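Local coordinates for protein extracellular ligand-binding receptor (Rhodopseudomonas palustris, PDB 3SG0) that probably serves as the periplasmic solute-binding component of a transport system for aromatic acids, and holds benzoyl-formic acid in this structure, at residues Met119-Ile124 against Asp169-Gly174. Sequence-based numbering, arbitrary orientation. Where two conformers were deposited one is given.
Sequences MAAAAI and DAYGEG. With 173 (benzoyl-formic acid), chain B.
The ring of Y171 takes benzoyl-formic acid over one face and the methyl of A121 at its edge. Ligand atom O2 stands 3.8 Å above the ring plane, over its centre, while Y171 CE1 comes within 3.4 Å of ligand atom C1D. A121 CB touches Y171 CE1 at 3.8 Å near the ring plane and ligand O1B at 3.6 Å, so a side chain as small as a methyl suits the place between ring edge and carboxylate. The first torsion of Y171 (chi1 176°) turns CG away from the backbone N and beside the carbonyl carbon, which carries the ring alongside the ligand; the Y171 OH is hydrogen-bonded to T246. Beside the ring, A121 N donates to ligand O1B at 3.0 Å, holding one carboxylate oxygen; T99 and R198 also hydrogen-bond the ligand. This is the cleft of a leucine-binding-type periplasmic receptor: residues 119-124 follow strand 116-118 of one sheet, and helix 170-186 follows strand 161-167 of the other. An alanine in place of Y171 would probably leave the keto and carboxylate end of the ligand without its aromatic wall and T246 without its hydroxyl partner. The methyl of A122 allows its CA to lie 5.4 Å from Y171 CA. D169 N-caps the helix: its OD1 accepts from G172 N at 3.1 Å and more weakly from Y171 N, while OD2 forms a salt bridge with R198, linking the cap to a ligand-binding arginine.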
loop_
_atom_site.group_PDB
_atom_site.type_symbol
_atom_site.label_atom_id
_atom_site.label_comp_id
_atom_site.label_asym_id
_atom_site.label_seq_id
_atom_site.Cartn_x
_atom_site.Cartn_y
_atom_site.Cartn_z
HETATM N N MSE A 119 5.211 2.978 2.764
HETATM C CA MSE A 119 4.677 2.228 1.627
HETATM C C MSE A 119 3.450 1.390 1.992
HETATM O O MSE A 119 2.943 0.629 1.162
HETATM C CB MSE A 119 5.768 1.368 0.977
HETATM C CG MSE A 119 6.916 2.199 0.421
HETATM SE SE MSE A 119 8.270 1.157 -0.476
HETATM C CE MSE A 119 9.085 0.310 1.084
ATOM N N ALA A 120 2.965 1.546 3.220
ATOM C CA ALA A 120 1.843 0.767 3.721
ATOM C C ALA A 120 0.525 1.530 3.566
ATOM O O ALA A 120 0.512 2.668 3.084
ATOM C CB ALA A 120 2.107 0.370 5.161
ATOM N N ALA A 121 -0.578 0.904 3.973
ATOM C CA ALA A 121 -1.905 1.341 3.524
ATOM C C ALA A 121 -2.826 1.977 4.560
ATOM O O ALA A 121 -3.708 2.754 4.188
ATOM C CB ALA A 121 -2.640 0.167 2.870
ATOM N N ALA A 122 -2.707 1.616 5.835
ATOM C CA ALA A 122 -3.725 2.038 6.807
ATOM C C ALA A 122 -3.765 3.549 7.026
ATOM O O ALA A 122 -2.732 4.201 7.119
ATOM C CB ALA A 122 -3.527 1.334 8.126
ATOM N N ALA A 123 -4.972 4.098 7.129
ATOM C CA ALA A 123 -5.143 5.538 7.290
ATOM C C ALA A 123 -4.388 6.093 8.492
ATOM O O ALA A 123 -3.872 7.212 8.432
ATOM C CB ALA A 123 -6.620 5.877 7.404
ATOM N N ILE A 124 -4.310 5.313 9.570
ATOM C CA ILE A 124 -3.694 5.763 10.813
ATOM C C ILE A 124 -2.219 6.144 10.638
ATOM O O ILE A 124 -1.640 6.839 11.476
ATOM C CB ILE A 124 -3.871 4.688 11.917
ATOM C CG1 ILE A 124 -3.499 5.227 13.295
ATOM C CG2 ILE A 124 -3.066 3.442 11.611
ATOM C CD1 ILE A 124 -3.889 4.292 14.419
ATOM N N ASP A 169 -4.600 -7.020 12.982
ATOM C CA ASP A 169 -3.678 -5.901 13.111
ATOM C C ASP A 169 -4.351 -4.640 12.593
ATOM O O ASP A 169 -5.525 -4.671 12.204
ATOM C CB ASP A 169 -2.339 -6.177 12.406
ATOM C CG ASP A 169 -2.462 -6.320 10.893
ATOM O OD1 ASP A 169 -3.397 -5.764 10.282
ATOM O OD2 ASP A 169 -1.582 -6.991 10.308
ATOM N N ALA A 170 -3.624 -3.530 12.590
ATOM C CA ALA A 170 -4.236 -2.250 12.253
ATOM C C ALA A 170 -4.679 -2.170 10.791
ATOM O O ALA A 170 -5.585 -1.410 10.459
ATOM C CB ALA A 170 -3.304 -1.100 12.593
ATOM N N TYR A 171 -4.046 -2.945 9.912
ATOM C CA TYR A 171 -4.499 -2.990 8.522
ATOM C C TYR A 171 -5.882 -3.630 8.426
ATOM O O TYR A 171 -6.824 -3.042 7.887
ATOM C CB TYR A 171 -3.511 -3.750 7.640
ATOM C CG TYR A 171 -3.996 -3.901 6.212
ATOM C CD1 TYR A 171 -3.947 -2.828 5.327
ATOM C CD2 TYR A 171 -4.514 -5.106 5.755
ATOM C CE1 TYR A 171 -4.395 -2.956 4.034
ATOM C CE2 TYR A 171 -4.972 -5.242 4.459
ATOM C CZ TYR A 171 -4.903 -4.159 3.601
ATOM O OH TYR A 171 -5.335 -4.250 2.294
ATOM N N GLY A 172 -6.016 -4.843 8.953
ATOM C CA GLY A 172 -7.301 -5.517 8.915
ATOM C C GLY A 172 -8.365 -4.714 9.631
ATOM O O GLY A 172 -9.463 -4.506 9.114
ATOM N N GLU A 173 -8.046 -4.251 10.832
ATOM C CA GLU A 173 -9.038 -3.550 11.641
ATOM C C GLU A 173 -9.489 -2.224 11.031
ATOM O O GLU A 173 -10.602 -1.771 11.288
ATOM C CB GLU A 173 -8.541 -3.364 13.077
ATOM C CG GLU A 173 -8.509 -4.670 13.863
ATOM C CD GLU A 173 -9.893 -5.285 14.013
ATOM O OE1 GLU A 173 -10.721 -4.719 14.757
ATOM O OE2 GLU A 173 -10.166 -6.322 13.381
ATOM N N GLY A 174 -8.646 -1.609 10.211
ATOM C CA GLY A 174 -9.061 -0.412 9.503
ATOM C C GLY A 174 -10.200 -0.689 8.536
ATOM O O GLY A 174 -11.082 0.156 8.351
HETATM O O1B 173 B . -0.551 -1.864 5.028
HETATM C C1 173 B . -0.434 -3.059 5.080
HETATM O O1A 173 B . -0.214 -3.754 6.263
HETATM C C2 173 B . -0.758 -3.907 3.879
HETATM O O2 173 B . -0.905 -5.088 3.993
HETATM C C1G 173 B . -0.822 -3.218 2.553
HETATM C C2D 173 B . 0.271 -2.220 2.182
HETATM C C2E 173 B . 0.209 -1.493 0.854
HETATM C C3 173 B . -0.962 -1.762 -0.088
HETATM C C1E 173 B . -2.053 -2.772 0.316
HETATM C C1D 173 B . -1.992 -3.514 1.635
#